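PDB 3QAY: endolysin from Clostridium phage phiCD27, which probably hydrolyses the amide link between sugar and stem peptide in the cell-wall peptidoglycan of Clostridium difficile, through a zinc-binding amidase domain. Local coordinates for residues D40-E45 / L169-V174; T118-R123 / D156-L161; S102-E107 / K138-L143; K3-V8 / G76-L81. One frame throughout, in Å; residues are numbered along the deposited sequence.

In the fold
All four contacts belong to one α/β domain built on a mixed six-stranded sheet. Along the chain, contact 4 closes before contact 3 opens; contacts 2 and 3 both lie within the loop closed by contact 1, whereas contacts 1 and 4 interlock. Contacts 3 and 4, with centres about 11 Å apart, meet where strand 140-148 pairs with strand 80-87. Contact 1, its centre about 13 Å from that of contact 4, packs Phe42 on Ile4 and Val174 on Leu80, and shares helix 152-175 with contact 2, whose centre is about 17 Å away. The same framework carries the zinc ligands: His10 follows strand 3-8, Glu27 starts helix 27-44 and His85 lies on strand 80-87.

Contact 1 of 4, residues D40-E45 / L169-V174; sequences DTFRKE and LIVEGV. With PO4 (phosphate ion), chain G.
Phe42 on helix 27-44 holds CG anti to its carbonyl carbon (chi1 -84°), beside the backbone N, and the end of its ring then comes near helix 152-175, where Val171 holds CG2 anti to its own carbonyl carbon and turned to the ring. The methyl settles over the middle of the ring: Val171 CG2 is 3.8 Å from the centroid of Phe42 and 7° off the ring normal, a well-formed CH-pi contact. At the ring edge the next turn of the same helix takes over, with Val174 CG1 3.9 Å from Phe42 CE1. Thr41 adds the closest approach, its CG2 lying 3.5 Å from Val171 CG2, while its hydroxyl turns back to the carbonyl of Val37. The helix axes come within 9.7 Å at a signed angle of -47°, consistent with ridges-into-grooves packing.

On the far side of helix 27-44, Arg43 NH1 forms a salt bridge of 2.9 Å with Asp40 OD1, one turn earlier. Arg43 NH2 gives a 2.7 Å bond to O2 of a phosphate, probably from the crystallisation liquor, and also bonds Val49 O.

The apolar centre is closed by the sheet and a third helix: Phe42 rests on Ile82 of strand 80-87, and Val174 on Leu80 of that strand and on Tyr108 and Ile112 of helix 103-116.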
loop_
_atom_site.group_PDB
_atom_site.type_symbol
_atom_site.label_atom_id
_atom_site.label_comp_id
_atom_site.label_asym_id
_atom_site.label_seq_id
_atom_site.Cartn_x
_atom_site.Cartn_y
_atom_site.Cartn_z
ATOM N N ASP A 40 -3.096 6.628 -11.091
ATOM C CA ASP A 40 -3.922 6.993 -12.239
ATOM C C ASP A 40 -5.418 6.854 -11.951
ATOM O O ASP A 40 -6.231 7.638 -12.452
ATOM C CB ASP A 40 -3.556 6.136 -13.459
ATOM C CG ASP A 40 -2.277 6.589 -14.139
ATOM O OD1 ASP A 40 -1.783 7.698 -13.848
ATOM O OD2 ASP A 40 -1.772 5.824 -14.986
ATOM N N THR A 41 -5.779 5.856 -11.154
ATOM C CA THR A 41 -7.176 5.666 -10.769
ATOM C C THR A 41 -7.656 6.840 -9.903
ATOM O O THR A 41 -8.758 7.360 -10.115
ATOM C CB THR A 41 -7.385 4.314 -10.061
ATOM O OG1 THR A 41 -6.835 3.268 -10.875
ATOM C CG2 THR A 41 -8.860 4.042 -9.837
ATOM N N PHE A 42 -6.820 7.276 -8.959
ATOM C CA PHE A 42 -7.107 8.491 -8.188
ATOM C C PHE A 42 -7.176 9.721 -9.091
ATOM O O PHE A 42 -8.052 10.561 -8.921
ATOM C CB PHE A 42 -6.053 8.743 -7.105
ATOM C CG PHE A 42 -6.290 7.987 -5.831
ATOM C CD1 PHE A 42 -7.372 8.295 -5.019
ATOM C CD2 PHE A 42 -5.404 6.995 -5.420
ATOM C CE1 PHE A 42 -7.595 7.613 -3.842
ATOM C CE2 PHE A 42 -5.611 6.307 -4.237
ATOM C CZ PHE A 42 -6.708 6.617 -3.441
ATOM N N ARG A 43 -6.247 9.820 -10.040
ATOM C CA ARG A 43 -6.156 10.998 -10.903
ATOM C C ARG A 43 -7.396 11.172 -11.774
ATOM O O ARG A 43 -7.856 12.298 -11.994
ATOM C CB ARG A 43 -4.896 10.932 -11.768
ATOM C CG ARG A 43 -3.610 11.133 -10.988
ATOM C CD ARG A 43 -2.390 11.032 -11.887
ATOM N NE ARG A 43 -1.151 11.105 -11.108
ATOM C CZ ARG A 43 -0.138 10.237 -11.172
ATOM N NH1 ARG A 43 -0.158 9.205 -12.007
ATOM N NH2 ARG A 43 0.927 10.420 -10.398
ATOM N N LYS A 44 -7.946 10.056 -12.249
ATOM C CA LYS A 44 -9.188 10.059 -13.022
ATOM C C LYS A 44 -10.336 10.736 -12.262
ATOM O O LYS A 44 -11.211 11.355 -12.870
ATOM C CB LYS A 44 -9.584 8.627 -13.404
ATOM C CG LYS A 44 -10.677 8.540 -14.470
ATOM C CD LYS A 44 -10.846 7.116 -14.991
ATOM C CE LYS A 44 -11.618 7.082 -16.311
ATOM N NZ LYS A 44 -11.690 5.697 -16.885
ATOM N N GLU A 45 -10.320 10.624 -10.934
ATOM C CA GLU A 45 -11.329 11.262 -10.088
ATOM C C GLU A 45 -10.939 12.685 -9.662
ATOM O O GLU A 45 -11.626 13.292 -8.843
ATOM C CB GLU A 45 -11.603 10.398 -8.851
ATOM C CG GLU A 45 -11.890 8.940 -9.156
ATOM C CD GLU A 45 -13.010 8.750 -10.160
ATOM O OE1 GLU A 45 -14.112 9.288 -9.931
ATOM O OE2 GLU A 45 -12.782 8.054 -11.174
ATOM N N LEU A 169 -10.832 -0.773 -6.154
ATOM C CA LEU A 169 -11.383 -1.096 -4.830
ATOM C C LEU A 169 -10.780 -0.201 -3.746
ATOM O O LEU A 169 -11.490 0.292 -2.866
ATOM C CB LEU A 169 -11.164 -2.576 -4.494
ATOM C CG LEU A 169 -11.987 -3.584 -5.307
ATOM C CD1 LEU A 169 -11.609 -5.022 -4.941
ATOM C CD2 LEU A 169 -13.477 -3.352 -5.090
ATOM N N ILE A 170 -9.475 0.024 -3.834
ATOM C CA ILE A 170 -8.777 0.902 -2.900
ATOM C C ILE A 170 -9.255 2.338 -3.035
ATOM O O ILE A 170 -9.485 3.011 -2.038
ATOM C CB ILE A 170 -7.257 0.888 -3.134
ATOM C CG1 ILE A 170 -6.671 -0.482 -2.771
ATOM C CG2 ILE A 170 -6.594 2.005 -2.327
ATOM C CD1 ILE A 170 -5.190 -0.643 -3.087
ATOM N N VAL A 171 -9.392 2.803 -4.272
ATOM C CA VAL A 171 -9.824 4.172 -4.537
ATOM C C VAL A 171 -11.277 4.397 -4.089
ATOM O O VAL A 171 -11.584 5.396 -3.431
ATOM C CB VAL A 171 -9.657 4.530 -6.025
ATOM C CG1 VAL A 171 -10.217 5.923 -6.318
ATOM C CG2 VAL A 171 -8.188 4.447 -6.421
ATOM N N GLU A 172 -12.165 3.466 -4.428
ATOM C CA GLU A 172 -13.558 3.548 -3.971
ATOM C C GLU A 172 -13.628 3.647 -2.450
ATOM O O GLU A 172 -14.408 4.439 -1.905
ATOM C CB GLU A 172 -14.377 2.354 -4.462
ATOM C CG GLU A 172 -14.724 2.418 -5.939
ATOM C CD GLU A 172 -15.709 1.343 -6.372
ATOM O OE1 GLU A 172 -15.843 0.315 -5.672
ATOM O OE2 GLU A 172 -16.348 1.531 -7.425
ATOM N N GLY A 173 -12.804 2.847 -1.775
ATOM C CA GLY A 173 -12.712 2.858 -0.322
ATOM C C GLY A 173 -12.238 4.187 0.230
ATOM O O GLY A 173 -12.887 4.767 1.090
ATOM N N VAL A 174 -11.104 4.671 -0.261
ATOM C CA VAL A 174 -10.544 5.943 0.224
ATOM C C VAL A 174 -11.515 7.100 -0.035
ATOM O O VAL A 174 -11.784 7.909 0.855
ATOM C CB VAL A 174 -9.167 6.227 -0.412
ATOM C CG1 VAL A 174 -8.708 7.648 -0.123
ATOM C CG2 VAL A 174 -8.138 5.211 0.090
HETATM P P PO4 G . 4.414 10.170 -10.125
HETATM O O1 PO4 G . 5.688 9.515 -10.592
HETATM O O2 PO4 G . 3.322 9.128 -10.114
HETATM O O3 PO4 G . 4.616 10.770 -8.755
HETATM O O4 PO4 G . 4.031 11.292 -11.061
#

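Contact 2 of 4, residues T118-R123 / D156-L161; sequences TVFKNR and DKAKKL. With PO4 (phosphate ion), chain H.
Val119 and Leu161 meet tip to tip, the first in the loop entering strand 122-127 and the second on helix 152-175. Val119 CG1 lies 3.8 Å from Leu161 CD2, and its other methyl, CG2, is as near to that same CD2, so the leucine branch is held against both arms of the valine. Beside this apolar touch runs Lys157, whose CG is anti to its carbonyl carbon (chi1 -76°) and whose chain is extended from there on. It ends with NZ 3.0 Å from Val119 O, a hydrogen bond that reaches the oxygen in the carbonyl plane with a C=O...N angle of 153°.

Phe120 fills the next layer. The ring and the lysine chain run alongside one another, pointing opposite ways, with Phe120 CE1 3.9 Å from Lys157 CB, and Phe120 CZ stands 4.4 Å from Ala158 CB. Val119 CG1 also lies over one face of the ring, toward the rim, which binds consecutive residues of the loop into the same cluster.

Farther out, Leu169 packs on Val119 and Ile166 on Phe120, both from later turns of the helix. Backbone bonds of Lys121 and Arg123 with Ser96 tie the segment to strand 96-100, beside which strand 122-127 forms the edge of the sheet. Lys121 NZ bonds a phosphate, probably from the crystallisation liquor.

Chemically, the helix offers mostly hydrocarbon and a single ammonium group, and the loop answers with a neutral carbonyl, so within this contact the lysine charge is probably eased by the carbonyl dipole and not neutralised by an acid.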
loop_
_atom_site.group_PDB
_atom_site.type_symbol
_atom_site.label_atom_id
_atom_site.label_comp_id
_atom_site.label_asym_id
_atom_site.label_seq_id
_atom_site.Cartn_x
_atom_site.Cartn_y
_atom_site.Cartn_z
ATOM N N THR A 118 -14.743 -7.547 -0.752
ATOM C CA THR A 118 -15.635 -8.052 -1.786
ATOM C C THR A 118 -15.004 -9.182 -2.618
ATOM O O THR A 118 -15.718 -9.952 -3.274
ATOM C CB THR A 118 -16.050 -6.906 -2.726
ATOM O OG1 THR A 118 -17.274 -7.245 -3.390
ATOM C CG2 THR A 118 -14.959 -6.632 -3.747
ATOM N N VAL A 119 -13.672 -9.267 -2.592
ATOM C CA VAL A 119 -12.912 -10.269 -3.347
ATOM C C VAL A 119 -12.034 -11.151 -2.447
ATOM O O VAL A 119 -11.980 -12.368 -2.621
ATOM C CB VAL A 119 -12.017 -9.581 -4.391
ATOM C CG1 VAL A 119 -11.147 -10.596 -5.112
ATOM C CG2 VAL A 119 -12.887 -8.791 -5.375
ATOM N N PHE A 120 -11.351 -10.523 -1.495
ATOM C CA PHE A 120 -10.494 -11.217 -0.542
ATOM C C PHE A 120 -11.191 -11.384 0.808
ATOM O O PHE A 120 -12.253 -10.805 1.054
ATOM C CB PHE A 120 -9.207 -10.413 -0.327
ATOM C CG PHE A 120 -8.437 -10.159 -1.584
ATOM C CD1 PHE A 120 -7.552 -11.107 -2.069
ATOM C CD2 PHE A 120 -8.599 -8.972 -2.288
ATOM C CE1 PHE A 120 -6.847 -10.883 -3.237
ATOM C CE2 PHE A 120 -7.893 -8.739 -3.458
ATOM C CZ PHE A 120 -7.015 -9.694 -3.935
ATOM N N LYS A 121 -10.581 -12.169 1.690
ATOM C CA LYS A 121 -11.021 -12.224 3.081
ATOM C C LYS A 121 -10.773 -10.864 3.734
ATOM O O LYS A 121 -9.658 -10.348 3.670
ATOM C CB LYS A 121 -10.251 -13.303 3.839
ATOM C CG LYS A 121 -10.552 -13.365 5.332
ATOM C CD LYS A 121 -9.600 -14.316 6.029
ATOM C CE LYS A 121 -10.010 -14.563 7.462
ATOM N NZ LYS A 121 -11.160 -15.511 7.560
ATOM N N ASN A 122 -11.804 -10.283 4.345
ATOM C CA ASN A 122 -11.641 -9.030 5.085
ATOM C C ASN A 122 -11.080 -9.327 6.472
ATOM O O ASN A 122 -11.819 -9.718 7.372
ATOM C CB ASN A 122 -12.974 -8.276 5.194
ATOM C CG ASN A 122 -12.823 -6.890 5.813
ATOM O OD1 ASN A 122 -11.794 -6.560 6.416
ATOM N ND2 ASN A 122 -13.856 -6.069 5.664
ATOM N N ARG A 123 -9.771 -9.143 6.630
ATOM C CA ARG A 123 -9.105 -9.365 7.920
ATOM C C ARG A 123 -9.340 -8.216 8.902
ATOM O O ARG A 123 -9.088 -8.367 10.092
ATOM C CB ARG A 123 -7.595 -9.583 7.729
ATOM C CG ARG A 123 -7.250 -10.792 6.858
ATOM C CD ARG A 123 -5.787 -10.783 6.413
ATOM N NE ARG A 123 -4.853 -10.943 7.528
ATOM C CZ ARG A 123 -4.537 -12.099 8.110
ATOM N NH1 ARG A 123 -5.073 -13.246 7.700
ATOM N NH2 ARG A 123 -3.674 -12.106 9.123
ATOM N N ASP A 156 -3.983 -15.472 -7.472
ATOM C CA ASP A 156 -4.874 -15.784 -8.598
ATOM C C ASP A 156 -6.050 -14.803 -8.662
ATOM O O ASP A 156 -6.435 -14.368 -9.745
ATOM C CB ASP A 156 -5.401 -17.221 -8.511
ATOM C CG ASP A 156 -4.336 -18.260 -8.828
ATOM O OD1 ASP A 156 -3.299 -17.907 -9.427
ATOM O OD2 ASP A 156 -4.545 -19.436 -8.481
ATOM N N LYS A 157 -6.615 -14.458 -7.508
ATOM C CA LYS A 157 -7.669 -13.440 -7.451
ATOM C C LYS A 157 -7.151 -12.089 -7.937
ATOM O O LYS A 157 -7.834 -11.401 -8.686
ATOM C CB LYS A 157 -8.221 -13.288 -6.036
ATOM C CG LYS A 157 -9.152 -14.403 -5.588
ATOM C CD LYS A 157 -9.475 -14.235 -4.108
ATOM C CE LYS A 157 -10.478 -15.268 -3.626
ATOM N NZ LYS A 157 -10.776 -15.087 -2.189
ATOM N N ALA A 158 -5.940 -11.731 -7.517
ATOM C CA ALA A 158 -5.333 -10.452 -7.886
ATOM C C ALA A 158 -5.105 -10.361 -9.386
ATOM O O ALA A 158 -5.427 -9.345 -10.005
ATOM C CB ALA A 158 -4.008 -10.250 -7.137
ATOM N N LYS A 159 -4.545 -11.421 -9.966
ATOM C CA LYS A 159 -4.363 -11.501 -11.416
ATOM C C LYS A 159 -5.694 -11.522 -12.190
ATOM O O LYS A 159 -5.755 -11.063 -13.331
ATOM C CB LYS A 159 -3.505 -12.711 -11.785
ATOM C CG LYS A 159 -2.044 -12.549 -11.392
ATOM C CD LYS A 159 -1.170 -13.672 -11.942
ATOM C CE LYS A 159 -1.430 -15.000 -11.247
ATOM N NZ LYS A 159 -0.584 -16.092 -11.802
ATOM N N LYS A 160 -6.752 -12.037 -11.570
ATOM C CA LYS A 160 -8.094 -11.963 -12.159
ATOM C C LYS A 160 -8.593 -10.516 -12.166
ATOM O O LYS A 160 -9.034 -10.017 -13.201
ATOM C CB LYS A 160 -9.069 -12.884 -11.418
ATOM C CG LYS A 160 -10.505 -12.836 -11.916
ATOM C CD LYS A 160 -11.307 -14.049 -11.436
ATOM C CE LYS A 160 -12.783 -13.938 -11.804
ATOM N NZ LYS A 160 -13.454 -15.283 -11.830
ATOM N N LEU A 161 -8.497 -9.842 -11.021
ATOM C CA LEU A 161 -8.887 -8.427 -10.913
ATOM C C LEU A 161 -8.007 -7.536 -11.780
ATOM O O LEU A 161 -8.492 -6.590 -12.403
ATOM C CB LEU A 161 -8.793 -7.934 -9.464
ATOM C CG LEU A 161 -10.035 -8.009 -8.587
ATOM C CD1 LEU A 161 -10.712 -9.352 -8.720
ATOM C CD2 LEU A 161 -9.657 -7.731 -7.148
HETATM P P PO4 H . -14.632 -14.358 6.624
HETATM O O1 PO4 H . -13.532 -15.141 5.943
HETATM O O2 PO4 H . -15.631 -15.318 7.241
HETATM O O3 PO4 H . -14.078 -13.451 7.695
HETATM O O4 PO4 H . -15.340 -13.526 5.580
#

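Contact 3 of 4, residues S102-E107 / K138-L143; sequences SNKGLE and KPTAVL
The N-capped first turn of helix 103-116 lies against the start of strand 140-148, a helix-on-sheet contact in which Gly105 faces Thr140. The axes approach to 7.6 Å and their directions differ by 49°. With no side chain on Gly105, the two backbones come close, their CA atoms 5.8 Å apart. Thr140 supplies the filling: its CG2, anti to the backbone N (chi1 -57° for OG1, beside that N), abuts the helix with Gly105 N only 3.5 Å away. On its other branch, Thr140 OG1 lies 4.0 Å from Lys104 CB, where the two side chains lie nearly perpendicular. Farther along the strand, Val142 CG1 packs 3.6 Å from Gly105 O, and the Val142 side chain also touches Ile82 and Val98 of the adjoining strands.

Polar atoms at the helix start are tied down in two ways. Ser102 OG accepts from Gly105 N at 3.2 Å, a nearly straight capping bond of 166°. A water then joins the cap residue to the strand, accepting from Ser102 N at 3.1 Å and donating to Ala141 O at 2.7 Å.

A serine N-cap, a glycine at the point of nearest approach and a bridging water together make a close seat for a helix on the sheet of an α/β fold, as in this amidase domain.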
loop_
_atom_site.group_PDB
_atom_site.type_symbol
_atom_site.label_atom_id
_atom_site.label_comp_id
_atom_site.label_asym_id
_atom_site.label_seq_id
_atom_site.Cartn_x
_atom_site.Cartn_y
_atom_site.Cartn_z
ATOM N N SER A 102 -4.619 6.643 13.443
ATOM C CA SER A 102 -5.539 7.590 14.069
ATOM C C SER A 102 -6.993 7.251 13.757
ATOM O O SER A 102 -7.282 6.362 12.955
ATOM C CB SER A 102 -5.243 8.991 13.546
ATOM O OG SER A 102 -5.395 9.025 12.136
ATOM N N ASN A 103 -7.907 7.984 14.383
ATOM C CA ASN A 103 -9.328 7.824 14.095
ATOM C C ASN A 103 -9.657 8.171 12.640
ATOM O O ASN A 103 -10.529 7.547 12.034
ATOM C CB ASN A 103 -10.185 8.663 15.053
ATOM C CG ASN A 103 -10.216 8.097 16.472
ATOM O OD1 ASN A 103 -10.055 6.892 16.687
ATOM N ND2 ASN A 103 -10.434 8.972 17.445
ATOM N N LYS A 104 -8.964 9.163 12.083
ATOM C CA LYS A 104 -9.165 9.545 10.683
ATOM C C LYS A 104 -8.688 8.435 9.762
ATOM O O LYS A 104 -9.373 8.069 8.806
ATOM C CB LYS A 104 -8.433 10.851 10.362
ATOM C CG LYS A 104 -9.084 12.083 10.983
ATOM C CD LYS A 104 -8.319 13.355 10.651
ATOM C CE LYS A 104 -8.999 14.582 11.239
ATOM N NZ LYS A 104 -8.891 14.611 12.730
ATOM N N GLY A 105 -7.510 7.905 10.068
ATOM C CA GLY A 105 -6.962 6.757 9.368
ATOM C C GLY A 105 -7.856 5.535 9.441
ATOM O O GLY A 105 -7.985 4.814 8.465
ATOM N N LEU A 106 -8.470 5.305 10.600
ATOM C CA LEU A 106 -9.441 4.218 10.765
ATOM C C LEU A 106 -10.606 4.304 9.766
ATOM O O LEU A 106 -11.036 3.280 9.239
ATOM C CB LEU A 106 -9.978 4.190 12.199
ATOM C CG LEU A 106 -11.124 3.223 12.518
ATOM C CD1 LEU A 106 -10.724 1.769 12.285
ATOM C CD2 LEU A 106 -11.594 3.437 13.948
ATOM N N GLU A 107 -11.106 5.512 9.497
ATOM C CA GLU A 107 -12.210 5.678 8.543
ATOM C C GLU A 107 -11.822 5.154 7.167
ATOM O O GLU A 107 -12.540 4.342 6.575
ATOM C CB GLU A 107 -12.621 7.142 8.410
ATOM C CG GLU A 107 -13.242 7.757 9.645
ATOM C CD GLU A 107 -13.818 9.130 9.351
ATOM O OE1 GLU A 107 -13.170 10.151 9.682
ATOM O OE2 GLU A 107 -14.915 9.181 8.755
ATOM N N LYS A 138 3.418 13.222 8.785
ATOM C CA LYS A 138 2.504 14.309 9.167
ATOM C C LYS A 138 1.077 14.056 8.684
ATOM O O LYS A 138 0.144 14.139 9.474
ATOM C CB LYS A 138 2.984 15.682 8.685
ATOM C CG LYS A 138 2.313 16.837 9.440
ATOM C CD LYS A 138 2.808 18.185 8.974
ATOM C CE LYS A 138 2.652 19.267 10.035
ATOM N NZ LYS A 138 1.379 19.183 10.800
ATOM N N PRO A 139 0.894 13.741 7.389
ATOM C CA PRO A 139 -0.487 13.478 6.977
ATOM C C PRO A 139 -1.059 12.201 7.583
ATOM O O PRO A 139 -0.308 11.320 8.018
ATOM C CB PRO A 139 -0.382 13.332 5.459
ATOM C CG PRO A 139 1.027 12.950 5.204
ATOM C CD PRO A 139 1.838 13.620 6.262
ATOM N N THR A 140 -2.385 12.120 7.626
ATOM C CA THR A 140 -3.063 10.853 7.879
ATOM C C THR A 140 -2.466 9.795 6.963
ATOM O O THR A 140 -2.247 10.052 5.772
ATOM C CB THR A 140 -4.569 10.967 7.611
ATOM O OG1 THR A 140 -5.107 12.017 8.419
ATOM C CG2 THR A 140 -5.280 9.659 7.939
ATOM N N ALA A 141 -2.170 8.621 7.518
ATOM C CA ALA A 141 -1.545 7.551 6.748
ATOM C C ALA A 141 -2.231 6.213 6.971
ATOM O O ALA A 141 -2.767 5.953 8.052
ATOM C CB ALA A 141 -0.077 7.443 7.091
ATOM N N VAL A 142 -2.219 5.380 5.930
ATOM C CA VAL A 142 -2.618 3.986 6.048
ATOM C C VAL A 142 -1.615 3.093 5.326
ATOM O O VAL A 142 -1.018 3.484 4.328
ATOM C CB VAL A 142 -4.052 3.729 5.520
ATOM C CG1 VAL A 142 -5.054 4.477 6.370
ATOM C CG2 VAL A 142 -4.186 4.120 4.064
ATOM N N LEU A 143 -1.412 1.903 5.871
ATOM C CA LEU A 143 -0.551 0.922 5.253
ATOM C C LEU A 143 -1.455 -0.188 4.767
ATOM O O LEU A 143 -2.127 -0.840 5.566
ATOM C CB LEU A 143 0.468 0.414 6.263
ATOM C CG LEU A 143 1.563 -0.527 5.766
ATOM C CD1 LEU A 143 2.663 -0.638 6.806
ATOM C CD2 LEU A 143 1.014 -1.910 5.429
HETATM O O HOH W 1 -3.726 6.607 10.435
#

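Contact 4 of 4, residues K3-V8 / G76-L81; sequences KICITV and GGYDLL
Ile4 and Cys5 pair with Leu80 and Leu81 in a parallel β-ladder, and Lys3 bonds to the loop just before it; strand 3-8 thus lies beside strand 80-87 in the α/β fold of the domain. Ile4 is matched with Leu80 on one face and Cys5 with Leu81 on the other. Cys5 N donates to Leu80 O at 2.8 Å in a nearly straight bond.

The tight part is the Cys5 face. Tyr78 lays its ring on Cys5, whose CB sits 3.4 Å from the centroid and 3° off the ring normal. The sulfur, anti to the backbone N (chi1 -179°), lies over the same face but off centre, toward Tyr78 CE2: Cys5 SG is 4.2 Å from the centroid in a sulfur-aromatic contact and 3.7 Å from Leu81 CD1. That leucine methyl also touches Thr7 CG2. Gly76 O lies over the opposite face of the ring, and Tyr78 OH is bonded to Asp50. Val73 of helix 64-75 covers this side by packing on Cys5 and Leu81, whereas Phe42 of helix 27-44 rests on Ile4 across the sheet.

Toward solvent, at the start of the strand, the contact turns more polar, with bonds gathered round Lys3, although its chain still packs beside the Tyr78 ring. The extended chain brings Lys3 NZ to 2.7 Å from Gly76 O, just ahead of the exposed, positive-phi Gly77. Lys3 N donates to Asp79 OD2 at 2.8 Å, on the anti side of the carboxylate and tilted out of its plane. In return, Lys3 O accepts from Asp79 N at 2.8 Å and, weakly, from Leu80 N at 3.5 Å.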
loop_
_atom_site.group_PDB
_atom_site.type_symbol
_atom_site.label_atom_id
_atom_site.label_comp_id
_atom_site.label_asym_id
_atom_site.label_seq_id
_atom_site.Cartn_x
_atom_site.Cartn_y
_atom_site.Cartn_z
ATOM N N LYS A 3 -4.512 15.840 -2.309
ATOM C CA LYS A 3 -3.150 15.510 -2.734
ATOM C C LYS A 3 -2.697 14.256 -1.979
ATOM O O LYS A 3 -2.627 14.254 -0.745
ATOM C CB LYS A 3 -2.184 16.666 -2.472
ATOM C CG LYS A 3 -0.831 16.485 -3.174
ATOM C CD LYS A 3 0.144 17.614 -2.881
ATOM C CE LYS A 3 1.450 17.384 -3.623
ATOM N NZ LYS A 3 2.452 18.463 -3.385
ATOM N N ILE A 4 -2.390 13.197 -2.724
ATOM C CA ILE A 4 -2.166 11.883 -2.141
ATOM C C ILE A 4 -0.748 11.413 -2.417
ATOM O O ILE A 4 -0.223 11.591 -3.518
ATOM C CB ILE A 4 -3.167 10.836 -2.698
ATOM C CG1 ILE A 4 -4.608 11.297 -2.495
ATOM C CG2 ILE A 4 -2.976 9.487 -2.022
ATOM C CD1 ILE A 4 -5.650 10.324 -3.040
ATOM N N CYS A 5 -0.124 10.818 -1.409
ATOM C CA CYS A 5 1.204 10.242 -1.572
ATOM C C CYS A 5 1.070 8.738 -1.508
ATOM O O CYS A 5 0.434 8.221 -0.593
ATOM C CB CYS A 5 2.140 10.708 -0.466
ATOM S SG CYS A 5 3.838 10.065 -0.610
ATOM N N ILE A 6 1.647 8.045 -2.489
ATOM C CA ILE A 6 1.711 6.590 -2.471
ATOM C C ILE A 6 3.174 6.189 -2.360
ATOM O O ILE A 6 3.972 6.498 -3.247
ATOM C CB ILE A 6 1.124 5.948 -3.750
ATOM C CG1 ILE A 6 -0.342 6.327 -3.933
ATOM C CG2 ILE A 6 1.239 4.421 -3.691
ATOM C CD1 ILE A 6 -0.913 5.890 -5.282
ATOM N N THR A 7 3.532 5.538 -1.256
ATOM C CA THR A 7 4.852 4.947 -1.131
ATOM C C THR A 7 4.767 3.453 -1.419
ATOM O O THR A 7 3.778 2.809 -1.082
ATOM C CB THR A 7 5.463 5.166 0.258
ATOM O OG1 THR A 7 4.616 4.603 1.259
ATOM C CG2 THR A 7 5.655 6.646 0.537
ATOM N N VAL A 8 5.797 2.920 -2.074
ATOM C CA VAL A 8 5.942 1.484 -2.242
ATOM C C VAL A 8 6.829 0.973 -1.114
ATOM O O VAL A 8 7.939 1.468 -0.913
ATOM C CB VAL A 8 6.558 1.131 -3.607
ATOM C CG1 VAL A 8 6.985 -0.329 -3.658
ATOM C CG2 VAL A 8 5.563 1.462 -4.730
ATOM N N GLY A 76 5.824 17.239 1.000
ATOM C CA GLY A 76 4.898 17.352 -0.124
ATOM C C GLY A 76 3.528 17.941 0.171
ATOM O O GLY A 76 2.734 18.124 -0.747
ATOM N N GLY A 77 3.235 18.240 1.436
ATOM C CA GLY A 77 1.931 18.793 1.815
ATOM C C GLY A 77 0.773 17.914 1.371
ATOM O O GLY A 77 -0.103 18.355 0.625
ATOM N N TYR A 78 0.769 16.667 1.826
ATOM C CA TYR A 78 -0.235 15.698 1.398
ATOM C C TYR A 78 -1.416 15.654 2.358
ATOM O O TYR A 78 -1.262 15.857 3.558
ATOM C CB TYR A 78 0.374 14.299 1.291
ATOM C CG TYR A 78 1.502 14.188 0.300
ATOM C CD1 TYR A 78 1.256 14.214 -1.067
ATOM C CD2 TYR A 78 2.817 14.041 0.728
ATOM C CE1 TYR A 78 2.289 14.109 -1.983
ATOM C CE2 TYR A 78 3.859 13.925 -0.181
ATOM C CZ TYR A 78 3.588 13.968 -1.538
ATOM O OH TYR A 78 4.614 13.863 -2.446
ATOM N N ASP A 79 -2.595 15.379 1.818
ATOM C CA ASP A 79 -3.775 15.133 2.637
ATOM C C ASP A 79 -3.801 13.689 3.117
ATOM O O ASP A 79 -4.420 13.390 4.137
ATOM C CB ASP A 79 -5.046 15.449 1.848
ATOM C CG ASP A 79 -5.050 16.863 1.311
ATOM O OD1 ASP A 79 -4.795 17.799 2.091
ATOM O OD2 ASP A 79 -5.295 17.036 0.105
ATOM N N LEU A 80 -3.110 12.801 2.399
ATOM C CA LEU A 80 -3.153 11.368 2.683
ATOM C C LEU A 80 -1.918 10.620 2.158
ATOM O O LEU A 80 -1.481 10.830 1.025
ATOM C CB LEU A 80 -4.429 10.759 2.080
ATOM C CG LEU A 80 -4.694 9.271 2.340
ATOM C CD1 LEU A 80 -4.823 8.982 3.824
ATOM C CD2 LEU A 80 -5.952 8.806 1.599
ATOM N N LEU A 81 -1.377 9.735 2.992
ATOM C CA LEU A 81 -0.316 8.812 2.597
ATOM C C LEU A 81 -0.841 7.380 2.586
ATOM O O LEU A 81 -1.522 6.958 3.521
ATOM C CB LEU A 81 0.865 8.914 3.565
ATOM C CG LEU A 81 1.956 7.836 3.486
ATOM C CD1 LEU A 81 2.615 7.814 2.109
ATOM C CD2 LEU A 81 2.990 8.055 4.587
#